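PDB 5GMX: carboxylesterase from Uncultured bacterium, which hydrolyses carboxylic esters as a family VIII esterase of the serine beta-lactamase fold and also acts on oxyimino cephalosporins. Local coordinates for residues P13-V18 / L38-E43; D91-V96 / W320-I325; R95-D98 / F103-A106; E312-R317 / T368-D373; F348-T353 / R378-A383. All coordinates share one frame; numbering follows the deposited sequence.

Contact 1 (P13-V18 / L38-E43); sequences PEFTKV and LAIEGE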
# COMPACT_ATOMS: atom_id res chain seq x y z
N PRO A 13 16.38 -21.73 -8.33
CA PRO A 13 16.74 -22.09 -9.70
C PRO A 13 15.60 -21.90 -10.71
O PRO A 13 15.78 -21.22 -11.72
CB PRO A 13 17.10 -23.57 -9.57
CG PRO A 13 17.67 -23.68 -8.20
CD PRO A 13 16.89 -22.70 -7.35
N GLU A 14 14.43 -22.44 -10.40
CA GLU A 14 13.30 -22.38 -11.32
C GLU A 14 12.84 -20.95 -11.59
O GLU A 14 12.06 -20.72 -12.51
CB GLU A 14 12.12 -23.20 -10.79
CG GLU A 14 11.60 -22.75 -9.43
CD GLU A 14 12.33 -23.36 -8.24
OE1 GLU A 14 11.72 -23.39 -7.14
OE2 GLU A 14 13.50 -23.77 -8.39
N PHE A 15 13.34 -19.98 -10.83
CA PHE A 15 12.92 -18.60 -11.03
C PHE A 15 14.04 -17.72 -11.56
O PHE A 15 13.97 -16.49 -11.46
CB PHE A 15 12.36 -18.01 -9.73
CG PHE A 15 11.00 -18.51 -9.39
CD1 PHE A 15 9.89 -18.04 -10.06
CD2 PHE A 15 10.84 -19.48 -8.41
CE1 PHE A 15 8.63 -18.52 -9.76
CE2 PHE A 15 9.58 -19.96 -8.11
CZ PHE A 15 8.47 -19.48 -8.78
N THR A 16 15.05 -18.35 -12.17
CA THR A 16 16.21 -17.63 -12.71
C THR A 16 15.83 -16.51 -13.67
O THR A 16 16.45 -15.44 -13.65
CB THR A 16 17.17 -18.61 -13.45
OG1 THR A 16 17.57 -19.64 -12.56
CG2 THR A 16 18.40 -17.88 -13.98
N LYS A 17 14.81 -16.74 -14.49
CA LYS A 17 14.35 -15.73 -15.43
C LYS A 17 14.00 -14.43 -14.71
O LYS A 17 14.35 -13.33 -15.16
CB LYS A 17 13.15 -16.25 -16.23
CG LYS A 17 13.53 -17.38 -17.19
CD LYS A 17 12.32 -17.98 -17.90
CE LYS A 17 12.58 -19.43 -18.30
NZ LYS A 17 13.72 -19.59 -19.26
N VAL A 18 13.34 -14.55 -13.56
CA VAL A 18 12.97 -13.38 -12.77
C VAL A 18 14.23 -12.61 -12.42
O VAL A 18 14.29 -11.39 -12.62
CB VAL A 18 12.22 -13.76 -11.49
CG1 VAL A 18 11.84 -12.50 -10.71
CG2 VAL A 18 10.99 -14.58 -11.83
N LEU A 38 9.52 -12.31 -4.15
CA LEU A 38 8.52 -13.19 -4.71
C LEU A 38 8.30 -14.37 -3.78
O LEU A 38 9.24 -15.08 -3.40
CB LEU A 38 8.92 -13.66 -6.11
CG LEU A 38 7.96 -14.62 -6.83
CD1 LEU A 38 6.71 -13.92 -7.29
CD2 LEU A 38 8.63 -15.30 -8.03
N ALA A 39 7.05 -14.56 -3.37
CA ALA A 39 6.65 -15.67 -2.53
C ALA A 39 5.76 -16.63 -3.31
O ALA A 39 4.87 -16.20 -4.05
CB ALA A 39 5.95 -15.18 -1.27
N ILE A 40 6.02 -17.92 -3.15
CA ILE A 40 5.21 -18.96 -3.76
C ILE A 40 4.81 -19.96 -2.68
O ILE A 40 5.65 -20.42 -1.90
CB ILE A 40 5.98 -19.69 -4.90
CG1 ILE A 40 6.32 -18.72 -6.03
CG2 ILE A 40 5.13 -20.82 -5.49
CD1 ILE A 40 5.10 -18.26 -6.82
N GLU A 41 3.51 -20.24 -2.62
CA GLU A 41 2.96 -21.23 -1.70
C GLU A 41 3.44 -21.05 -0.27
O GLU A 41 3.75 -22.02 0.41
CB GLU A 41 3.30 -22.64 -2.20
CG GLU A 41 2.60 -23.00 -3.51
CD GLU A 41 2.84 -24.43 -3.97
OE1 GLU A 41 3.31 -25.26 -3.15
OE2 GLU A 41 2.54 -24.73 -5.15
N GLY A 42 3.50 -19.80 0.18
CA GLY A 42 3.80 -19.52 1.57
C GLY A 42 5.27 -19.45 1.90
O GLY A 42 5.63 -19.41 3.08
N GLU A 43 6.13 -19.43 0.88
CA GLU A 43 7.56 -19.27 1.15
C GLU A 43 8.20 -18.26 0.21
O GLU A 43 7.89 -18.23 -0.98
CB GLU A 43 8.28 -20.63 1.01
CG GLU A 43 7.76 -21.75 1.92
CD GLU A 43 8.00 -21.52 3.43
OE1 GLU A 43 8.77 -20.60 3.79
OE2 GLU A 43 7.40 -22.25 4.24

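Contact 2 (D91-V96 / W320-I325); sequences DYNARV and WSRGFI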
# COMPACT_ATOMS: atom_id res chain seq x y z
N ASP A 91 -17.58 -5.15 10.83
CA ASP A 91 -18.49 -5.64 9.80
C ASP A 91 -18.46 -4.69 8.61
O ASP A 91 -18.86 -3.53 8.73
CB ASP A 91 -19.91 -5.77 10.38
CG ASP A 91 -20.94 -6.27 9.35
OD1 ASP A 91 -20.64 -6.38 8.13
OD2 ASP A 91 -22.06 -6.59 9.80
N TYR A 92 -18.03 -5.19 7.46
CA TYR A 92 -17.90 -4.35 6.27
C TYR A 92 -19.22 -3.69 5.89
O TYR A 92 -19.23 -2.61 5.31
CB TYR A 92 -17.40 -5.17 5.09
CG TYR A 92 -15.92 -5.40 5.11
CD1 TYR A 92 -15.04 -4.33 4.98
CD2 TYR A 92 -15.39 -6.67 5.28
CE1 TYR A 92 -13.69 -4.52 5.01
CE2 TYR A 92 -14.02 -6.88 5.30
CZ TYR A 92 -13.17 -5.79 5.17
OH TYR A 92 -11.80 -5.96 5.19
N ASN A 93 -20.33 -4.32 6.24
CA ASN A 93 -21.64 -3.80 5.90
C ASN A 93 -22.17 -2.81 6.93
O ASN A 93 -23.19 -2.18 6.71
CB ASN A 93 -22.64 -4.94 5.75
CG ASN A 93 -22.27 -5.90 4.66
OD1 ASN A 93 -22.06 -5.49 3.52
ND2 ASN A 93 -22.15 -7.17 5.00
N ALA A 94 -21.49 -2.70 8.07
CA ALA A 94 -21.93 -1.79 9.13
C ALA A 94 -21.55 -0.34 8.83
O ALA A 94 -20.60 -0.09 8.09
CB ALA A 94 -21.34 -2.22 10.47
N ARG A 95 -22.30 0.59 9.40
CA ARG A 95 -22.00 2.01 9.27
C ARG A 95 -20.70 2.34 9.98
O ARG A 95 -20.47 1.87 11.10
CB ARG A 95 -23.13 2.86 9.86
CG ARG A 95 -24.51 2.66 9.22
CD ARG A 95 -25.60 3.31 10.08
NE ARG A 95 -26.89 3.37 9.39
CZ ARG A 95 -27.70 2.33 9.23
NH1 ARG A 95 -27.37 1.14 9.70
NH2 ARG A 95 -28.85 2.49 8.58
N VAL A 96 -19.87 3.15 9.34
CA VAL A 96 -18.67 3.69 9.98
C VAL A 96 -19.00 4.29 11.35
O VAL A 96 -18.26 4.10 12.32
CB VAL A 96 -17.99 4.78 9.11
CG1 VAL A 96 -16.76 5.35 9.82
CG2 VAL A 96 -17.61 4.24 7.75
N TRP A 320 -12.41 -1.26 -7.59
CA TRP A 320 -12.11 -1.22 -6.16
C TRP A 320 -12.79 -2.33 -5.37
O TRP A 320 -14.00 -2.60 -5.53
CB TRP A 320 -12.54 0.13 -5.56
CG TRP A 320 -11.77 1.33 -6.00
CD1 TRP A 320 -12.24 2.39 -6.73
CD2 TRP A 320 -10.39 1.63 -5.72
NE1 TRP A 320 -11.25 3.31 -6.93
CE2 TRP A 320 -10.10 2.87 -6.32
CE3 TRP A 320 -9.38 0.96 -5.02
CZ2 TRP A 320 -8.85 3.47 -6.25
CZ3 TRP A 320 -8.13 1.55 -4.95
CH2 TRP A 320 -7.87 2.79 -5.56
N SER A 321 -11.99 -2.94 -4.49
CA SER A 321 -12.50 -3.80 -3.44
C SER A 321 -12.45 -3.04 -2.12
O SER A 321 -12.32 -1.81 -2.11
CB SER A 321 -11.70 -5.10 -3.35
OG SER A 321 -10.36 -4.86 -2.95
N ARG A 322 -12.48 -3.75 -0.99
CA ARG A 322 -12.41 -3.09 0.30
C ARG A 322 -10.97 -2.69 0.63
O ARG A 322 -10.38 -3.18 1.59
CB ARG A 322 -12.98 -3.97 1.41
CG ARG A 322 -14.51 -4.08 1.39
CD ARG A 322 -14.99 -5.28 0.61
NE ARG A 322 -16.45 -5.31 0.60
CZ ARG A 322 -17.18 -6.12 1.36
NH1 ARG A 322 -16.59 -6.99 2.16
NH2 ARG A 322 -18.51 -6.06 1.29
N GLY A 323 -10.41 -1.81 -0.19
CA GLY A 323 -9.09 -1.26 0.07
C GLY A 323 -8.05 -1.61 -0.98
O GLY A 323 -7.05 -0.91 -1.11
N PHE A 324 -8.27 -2.69 -1.71
CA PHE A 324 -7.29 -3.14 -2.70
C PHE A 324 -7.74 -2.84 -4.12
O PHE A 324 -8.92 -2.90 -4.43
CB PHE A 324 -7.03 -4.64 -2.57
CG PHE A 324 -6.41 -5.04 -1.27
CD1 PHE A 324 -5.03 -5.04 -1.11
CD2 PHE A 324 -7.21 -5.43 -0.20
CE1 PHE A 324 -4.45 -5.43 0.08
CE2 PHE A 324 -6.64 -5.82 1.00
CZ PHE A 324 -5.26 -5.82 1.15
N ILE A 325 -6.77 -2.54 -4.98
CA ILE A 325 -7.00 -2.50 -6.41
C ILE A 325 -7.18 -3.92 -6.93
O ILE A 325 -6.35 -4.79 -6.69
CB ILE A 325 -5.82 -1.85 -7.16
CG1 ILE A 325 -5.64 -0.39 -6.72
CG2 ILE A 325 -6.02 -1.94 -8.66
CD1 ILE A 325 -4.39 0.25 -7.31
O HOH W 1 -9.94 -4.08 4.12

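Contact 3 (R95-D98 / F103-A106); sequences RVAD and FAAA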
# COMPACT_ATOMS: atom_id res chain seq x y z
N ARG A 95 -22.30 0.59 9.40
CA ARG A 95 -22.00 2.01 9.27
C ARG A 95 -20.70 2.34 9.98
O ARG A 95 -20.47 1.87 11.10
CB ARG A 95 -23.13 2.86 9.86
CG ARG A 95 -24.51 2.66 9.22
CD ARG A 95 -25.60 3.31 10.08
NE ARG A 95 -26.89 3.37 9.39
CZ ARG A 95 -27.70 2.33 9.23
NH1 ARG A 95 -27.37 1.14 9.70
NH2 ARG A 95 -28.85 2.49 8.58
N VAL A 96 -19.87 3.15 9.34
CA VAL A 96 -18.67 3.69 9.98
C VAL A 96 -19.00 4.29 11.35
O VAL A 96 -18.26 4.10 12.32
CB VAL A 96 -17.99 4.78 9.11
CG1 VAL A 96 -16.76 5.35 9.82
CG2 VAL A 96 -17.61 4.24 7.75
N ALA A 97 -20.14 4.99 11.43
CA ALA A 97 -20.52 5.70 12.65
C ALA A 97 -20.84 4.76 13.81
O ALA A 97 -20.83 5.19 14.96
CB ALA A 97 -21.72 6.62 12.37
N ASP A 98 -21.09 3.49 13.52
CA ASP A 98 -21.23 2.49 14.58
C ASP A 98 -19.96 2.39 15.42
O ASP A 98 -20.02 2.16 16.63
CB ASP A 98 -21.58 1.12 14.00
CG ASP A 98 -23.02 1.02 13.54
OD1 ASP A 98 -23.74 2.05 13.59
OD2 ASP A 98 -23.44 -0.09 13.11
N PHE A 103 -18.14 10.46 12.99
CA PHE A 103 -18.13 10.37 11.54
C PHE A 103 -19.53 10.60 10.96
O PHE A 103 -19.67 10.90 9.78
CB PHE A 103 -17.59 9.01 11.09
CG PHE A 103 -17.20 8.95 9.63
CD1 PHE A 103 -15.95 9.36 9.21
CD2 PHE A 103 -18.09 8.48 8.69
CE1 PHE A 103 -15.58 9.28 7.88
CE2 PHE A 103 -17.74 8.41 7.35
CZ PHE A 103 -16.48 8.81 6.95
N ALA A 104 -20.56 10.46 11.79
CA ALA A 104 -21.93 10.60 11.32
C ALA A 104 -22.28 12.04 10.89
O ALA A 104 -23.29 12.27 10.22
CB ALA A 104 -22.89 10.14 12.39
N ALA A 105 -21.44 12.99 11.28
CA ALA A 105 -21.65 14.39 10.96
C ALA A 105 -21.67 14.65 9.45
O ALA A 105 -21.11 13.87 8.67
CB ALA A 105 -20.58 15.25 11.62
N ALA A 106 -22.32 15.74 9.06
CA ALA A 106 -22.27 16.27 7.69
C ALA A 106 -22.58 15.22 6.62
O ALA A 106 -21.80 15.01 5.69
CB ALA A 106 -20.90 16.89 7.44

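Contact 4 (E312-R317 / T368-D373); sequences EVIGVR and TNIFGD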
# COMPACT_ATOMS: atom_id res chain seq x y z
N GLU A 312 -13.22 9.61 -9.88
CA GLU A 312 -13.31 11.07 -9.84
C GLU A 312 -11.95 11.75 -9.64
O GLU A 312 -11.81 12.94 -9.92
CB GLU A 312 -14.26 11.52 -8.72
CG GLU A 312 -15.67 10.93 -8.78
CD GLU A 312 -16.50 11.47 -9.94
OE1 GLU A 312 -16.29 12.64 -10.34
OE2 GLU A 312 -17.36 10.72 -10.45
N VAL A 313 -10.97 11.01 -9.13
CA VAL A 313 -9.67 11.60 -8.85
C VAL A 313 -8.60 11.10 -9.81
O VAL A 313 -7.83 11.89 -10.35
CB VAL A 313 -9.22 11.31 -7.39
CG1 VAL A 313 -7.80 11.80 -7.15
CG2 VAL A 313 -10.17 11.97 -6.40
N ILE A 314 -8.57 9.79 -10.04
CA ILE A 314 -7.54 9.17 -10.88
C ILE A 314 -7.84 9.37 -12.36
O ILE A 314 -6.94 9.54 -13.17
CB ILE A 314 -7.40 7.66 -10.56
CG1 ILE A 314 -6.83 7.47 -9.15
CG2 ILE A 314 -6.53 6.95 -11.59
CD1 ILE A 314 -6.92 6.05 -8.62
N GLY A 315 -9.12 9.38 -12.72
CA GLY A 315 -9.52 9.72 -14.07
C GLY A 315 -9.70 8.53 -14.99
O GLY A 315 -9.99 8.70 -16.18
N VAL A 316 -9.50 7.32 -14.48
CA VAL A 316 -9.77 6.13 -15.27
C VAL A 316 -10.70 5.19 -14.51
O VAL A 316 -10.98 5.41 -13.33
CB VAL A 316 -8.48 5.37 -15.65
CG1 VAL A 316 -7.59 6.26 -16.52
CG2 VAL A 316 -7.74 4.89 -14.40
N ARG A 317 -11.17 4.16 -15.18
CA ARG A 317 -12.03 3.19 -14.51
C ARG A 317 -11.20 2.38 -13.51
O ARG A 317 -10.27 1.67 -13.88
CB ARG A 317 -12.68 2.25 -15.52
CG ARG A 317 -13.56 2.92 -16.54
CD ARG A 317 -14.30 1.88 -17.34
NE ARG A 317 -15.29 1.17 -16.53
CZ ARG A 317 -15.48 -0.15 -16.56
NH1 ARG A 317 -14.74 -0.91 -17.35
NH2 ARG A 317 -16.41 -0.70 -15.78
N THR A 368 7.16 8.25 -14.17
CA THR A 368 5.87 8.94 -14.23
C THR A 368 4.68 7.99 -14.38
O THR A 368 4.23 7.71 -15.49
CB THR A 368 5.84 9.95 -15.38
OG1 THR A 368 6.21 9.29 -16.60
CG2 THR A 368 6.81 11.09 -15.11
N ASN A 369 4.18 7.52 -13.24
CA ASN A 369 3.05 6.59 -13.17
C ASN A 369 2.67 6.33 -11.70
O ASN A 369 3.49 6.48 -10.80
CB ASN A 369 3.36 5.26 -13.88
CG ASN A 369 4.53 4.52 -13.24
OD1 ASN A 369 4.36 3.79 -12.26
ND2 ASN A 369 5.73 4.69 -13.81
N ILE A 370 1.41 5.94 -11.47
CA ILE A 370 0.98 5.55 -10.14
C ILE A 370 0.58 4.07 -10.10
O ILE A 370 0.26 3.53 -9.04
CB ILE A 370 -0.19 6.44 -9.64
CG1 ILE A 370 -1.40 6.33 -10.57
CG2 ILE A 370 0.26 7.88 -9.51
CD1 ILE A 370 -2.71 6.72 -9.91
N PHE A 371 0.60 3.45 -11.28
CA PHE A 371 0.55 1.99 -11.41
C PHE A 371 0.97 1.57 -12.83
O PHE A 371 0.85 2.34 -13.78
CB PHE A 371 -0.86 1.45 -11.07
CG PHE A 371 -1.98 2.11 -11.83
CD1 PHE A 371 -2.27 1.75 -13.13
CD2 PHE A 371 -2.77 3.08 -11.21
CE1 PHE A 371 -3.31 2.36 -13.83
CE2 PHE A 371 -3.81 3.68 -11.90
CZ PHE A 371 -4.08 3.32 -13.20
N GLY A 372 1.48 0.34 -12.95
CA GLY A 372 1.83 -0.23 -14.25
C GLY A 372 3.16 0.19 -14.86
O GLY A 372 3.26 0.32 -16.08
N ASP A 373 4.17 0.39 -14.03
CA ASP A 373 5.54 0.66 -14.50
C ASP A 373 6.11 -0.51 -15.32
O ASP A 373 5.92 -1.67 -14.95
CB ASP A 373 6.45 0.95 -13.30
CG ASP A 373 7.79 1.57 -13.71
OD1 ASP A 373 8.61 0.87 -14.35
OD2 ASP A 373 8.03 2.75 -13.37

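Contact 5 (F348-T353 / R378-A383); sequences FGFADT and RLIEAA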
# COMPACT_ATOMS: atom_id res chain seq x y z
N PHE A 348 5.16 -1.52 -5.99
CA PHE A 348 3.86 -2.18 -5.94
C PHE A 348 3.94 -3.49 -5.19
O PHE A 348 5.03 -4.01 -4.93
CB PHE A 348 3.31 -2.45 -7.35
CG PHE A 348 4.09 -3.46 -8.11
CD1 PHE A 348 5.21 -3.09 -8.84
CD2 PHE A 348 3.73 -4.81 -8.09
CE1 PHE A 348 5.94 -4.04 -9.53
CE2 PHE A 348 4.47 -5.75 -8.78
CZ PHE A 348 5.57 -5.37 -9.50
N GLY A 349 2.78 -4.02 -4.85
CA GLY A 349 2.70 -5.36 -4.33
C GLY A 349 1.39 -5.97 -4.75
O GLY A 349 0.40 -5.23 -4.90
N PHE A 350 1.37 -7.28 -4.99
CA PHE A 350 0.08 -7.94 -5.22
C PHE A 350 0.08 -9.43 -4.89
O PHE A 350 1.12 -10.07 -4.73
CB PHE A 350 -0.39 -7.73 -6.68
CG PHE A 350 0.39 -8.51 -7.69
CD1 PHE A 350 -0.01 -9.79 -8.05
CD2 PHE A 350 1.52 -7.96 -8.28
CE1 PHE A 350 0.71 -10.52 -8.99
CE2 PHE A 350 2.26 -8.69 -9.22
CZ PHE A 350 1.85 -9.97 -9.57
N ALA A 351 -1.13 -9.95 -4.77
CA ALA A 351 -1.38 -11.35 -4.46
C ALA A 351 -2.26 -12.00 -5.53
O ALA A 351 -3.21 -11.39 -6.04
CB ALA A 351 -2.03 -11.48 -3.10
N ASP A 352 -1.94 -13.26 -5.81
CA ASP A 352 -2.63 -14.12 -6.77
C ASP A 352 -2.94 -15.42 -6.05
O ASP A 352 -2.06 -16.26 -5.88
CB ASP A 352 -1.74 -14.35 -8.01
CG ASP A 352 -2.32 -15.40 -9.00
OD1 ASP A 352 -3.30 -16.10 -8.68
OD2 ASP A 352 -1.76 -15.53 -10.11
N THR A 353 -4.19 -15.61 -5.61
CA THR A 353 -4.53 -16.78 -4.81
C THR A 353 -4.56 -18.08 -5.64
O THR A 353 -4.46 -19.17 -5.07
CB THR A 353 -5.90 -16.64 -4.11
OG1 THR A 353 -6.94 -16.62 -5.08
CG2 THR A 353 -5.94 -15.37 -3.28
N ARG A 378 7.83 -6.20 -16.73
CA ARG A 378 8.89 -7.15 -17.05
C ARG A 378 9.03 -8.22 -15.98
O ARG A 378 9.14 -9.42 -16.28
CB ARG A 378 10.22 -6.41 -17.24
CG ARG A 378 11.34 -7.27 -17.80
CD ARG A 378 12.59 -6.43 -18.06
NE ARG A 378 13.36 -6.93 -19.19
CZ ARG A 378 14.25 -6.20 -19.86
NH1 ARG A 378 14.48 -4.94 -19.51
NH2 ARG A 378 14.91 -6.73 -20.89
N LEU A 379 9.07 -7.77 -14.73
CA LEU A 379 9.21 -8.71 -13.61
C LEU A 379 8.04 -9.68 -13.52
O LEU A 379 8.23 -10.87 -13.23
CB LEU A 379 9.35 -7.94 -12.30
CG LEU A 379 10.67 -7.19 -12.18
CD1 LEU A 379 10.58 -6.17 -11.06
CD2 LEU A 379 11.82 -8.16 -11.94
N ILE A 380 6.83 -9.15 -13.72
CA ILE A 380 5.60 -9.95 -13.68
C ILE A 380 5.58 -10.99 -14.80
O ILE A 380 5.25 -12.17 -14.57
CB ILE A 380 4.34 -9.06 -13.78
CG1 ILE A 380 4.14 -8.24 -12.50
CG2 ILE A 380 3.10 -9.90 -14.02
CD1 ILE A 380 3.11 -7.12 -12.63
N GLU A 381 5.94 -10.57 -16.01
CA GLU A 381 5.95 -11.51 -17.12
C GLU A 381 6.97 -12.63 -16.85
O GLU A 381 6.66 -13.83 -17.03
CB GLU A 381 6.27 -10.81 -18.44
CG GLU A 381 5.82 -11.62 -19.66
CD GLU A 381 6.56 -11.26 -20.94
OE1 GLU A 381 6.71 -10.06 -21.23
OE2 GLU A 381 6.98 -12.20 -21.67
N ALA A 382 8.16 -12.25 -16.39
CA ALA A 382 9.19 -13.24 -16.09
C ALA A 382 8.69 -14.23 -15.04
O ALA A 382 8.85 -15.43 -15.19
CB ALA A 382 10.46 -12.57 -15.63
N ALA A 383 8.09 -13.70 -13.98
CA ALA A 383 7.60 -14.52 -12.89
C ALA A 383 6.57 -15.54 -13.36
O ALA A 383 6.60 -16.69 -12.92
CB ALA A 383 7.02 -13.66 -11.80

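Contact 1 (P13-V18 / L38-E43)
F15 meets L38 and I40 along one side of its ring, from CD1 round to CZ and CE2, and its side chain can be followed outward from the backbone. CB points toward strand 33-40, and with CG anti to the carbonyl carbon (chi1 -74°) the ring is carried on in the same direction. Beside the CD1-CE1 bond, F15 CD1 lies 3.6 Å from L38 CD2, and CE1 is almost as close to that same methyl. L38 CD2 lies over one face as a CH-pi contact, 4.0 Å from the centroid of the F15 ring and 29° off its normal. At the tip the partner changes: F15 CZ reaches I40 CG1 at 3.6 Å, while CE2 stands a little further from that carbon. I40 CD1 also approaches CZ, more loosely. L38 and I40, two residues apart, face the ring from the same side of the strand.

This is an N-terminal helix laid on the antiparallel sheet of the serine beta-lactamase fold. F15 occupies the N-cap position of helix 16-27, and its ring also reaches V45 and V46 on strand 43-51, the neighbour of strand 33-40. The two strands form a tight hairpin closed by a type I' turn from I40 to E43, in which I40 N donates to E43 O and E43 N returns a bond to I40 O at 3.0 Å. On the helix side, T16 N donates to P13 O at 3.0 Å; T16 OG1 also points to a lone pair of P13 O, at an unusually short and therefore doubtful 2.5 Å.

Contact 2 (D91-V96 / W320-I325)
Y92 and R322 join two loops of the beta-lactamase fold: one runs from helix 72-86 to helix 96-99, the other connects strand 317-320 to strand 325-326, at the outer edge of the antiparallel sheet. Nonpolar contact comes from the arginine stem. R322 CG lies over one face of the tyrosine ring as a CH-pi contact, 4.0 Å from the Y92 ring centroid, and R322 CB approaches Y92 CE1 at 3.7 Å. A bend at chi2 (93°) turns the chain so that the guanidinium returns toward the root of the tyrosine. R322 NH1 then stands 3.4 Å from Y92 CD2, with Y92 CB over a face of the guanidinium and the two planes 36° apart.

The charged end is anchored beyond the two loops: R322 NE forms a salt bridge with E306 and NH1 donates to the carbonyl of E301, which probably helps set how the group is turned against the ring.

Local turns shape each loop. D91 begins a type I turn and also an Asx turn, its OD1 taking the N-H of N93 at 2.8 Å from above the carboxylate plane. R322 is the centre of an inverse gamma turn, closed by a weak bond from G323 N to S321 O.

No direct hydrogen bond crosses the contact; one water links the two loops. It accepts from Y92 OH at 2.9 Å and donates to R322 O at 2.7 Å.

Contact 3 (R95-D98 / F103-A106)
V96 meets F103 at a slant where the chain doubles back after the short helix 96-99 into a 3-10 segment that includes residues 103-104, between helices 96-99 and 113-117 of the beta-lactamase fold. The phenyl ring presents a face to the valine. V96 CG1 lies 3.5 Å above the F103 ring plane, displaced toward the rim on the side nearer the root of the ring, so that F103 CG and CD2 are both 3.6 Å from V96 CG1. The whole branch point takes part, for V96 CB is 3.7 Å from F103 CD2. The valine's torsion explains this: CG1 is trans to the backbone N (chi1 178°) and leans over the ring, whereas CG2 comes near CE2 alone.

The same ring has other neighbours. K108 makes a cation-pi interaction with it, W100 meets it at an inclined angle, and L116 of helix 113-117 touches both F103 and V96, joining both segments to that helix.

One residue further on in each segment, the backbones draw together, with A97 CA and A104 CA 5.3 Å apart. Between these partly exposed alanines the methyls meet directly, A97 CB lying 3.7 Å from A104 CB.

Contact 4 (E312-R317 / T368-D373)
Torsions at I314, I370 and F371 set up this apolar meeting of two loops. I370 carries CG1 between its backbone N and carbonyl carbon (chi1 60°), and the nearly extended second torsion projects CD1 toward I314. F371 adopts a similar first torsion, 53°, which swings its ring to the same side of the chain. From the other loop I314 offers CG2, the branch trans to its backbone N.

These torsions bring I314 CG2 to 4.2 Å from I370 CD1 and to 4.3 Å from F371 CE2, a methyl shared by two neighbours. V316 adds a second methyl: its CG2 lies 4.2 Å from F371 CZ, the two side chains approaching from opposite directions. Both methyls meet the F371 ring at its edge, near its plane, instead of stacking on a face.

The loop 368-373 is braced internally, N369 ND2 donating to D373 OD2 at 3.0 Å from above the carboxylate plane. D373 is in turn the N-cap of helix 374-385 and forms a salt bridge with R375.

Together the loops border the ligand pocket. I370 approaches the bound phenylmethanesulfonic acid to about 4 Å, nearest atoms, and I314 touches Y160, which lines the pocket. With no hydrogen bond or charge pair between the segments, the contact is purely van der Waals and nondirectional, so nothing in it locks a particular orientation.

Contact 5 (F348-T353 / R378-A383)
I380 meets F348 and F350 where the C-terminal helix 374-385 packs against the antiparallel sheet of the beta-lactamase fold, on strand 348-352. Along the helix, R378 comes first and extends to helix 16-27: it rests on A21, A24 and N25 and forms a salt bridge with D28 just beyond that helix. L379 faces the strand but stays at a distance.

I380 carries the contact. Its CG1 is anti to the carbonyl carbon (chi1 -71°), and the extended second torsion sends CD1 out toward the sheet. Both carbons reach the same corner of one ring: I380 CG1 and CD1 each lie 3.8 Å from F350 CE2. CD1 also reaches the second phenylalanine, 4.3 Å from F348 CE2, so the isoleucine tip bridges two rings that sit two residues apart on one side of the strand.

After it the helix keeps regular bonding, A382 N donating to R378 O at 3.0 Å and A383 N to L379 O. A382 packs against A21 of helix 16-27. A383 rests on M359 of the adjoining strand 357-363, which I380 and F350 touch as well, so the helix spans more than one strand. The two phenylalanines also support each other, F348 CD2 lying in the plane of the F350 ring at its edge, 3.9 Å from F350 CD2.

In the fold
Contacts 1 and 5 form one neighbourhood, about 11 Å between centres: the N-terminal and C-terminal helices lie side by side on the same antiparallel sheet and touch through V18 and A383. Contacts 2 and 3 are about 14 Å apart and share R95 and V96, so the 91-96 loop leads straight into helix 96-99; contact 3 lies on the opposite side of the chain's centre from contact 1. Contact 4 borders the ligand pocket and touches contact 2 where I314 meets W320; its centre is about 18 Å from that of contact 5, without touching it. Contact 1 closes before the others begin, whereas contact 4 interleaves along the sequence with contacts 2 and 5, so segments far apart in sequence meet near the pocket.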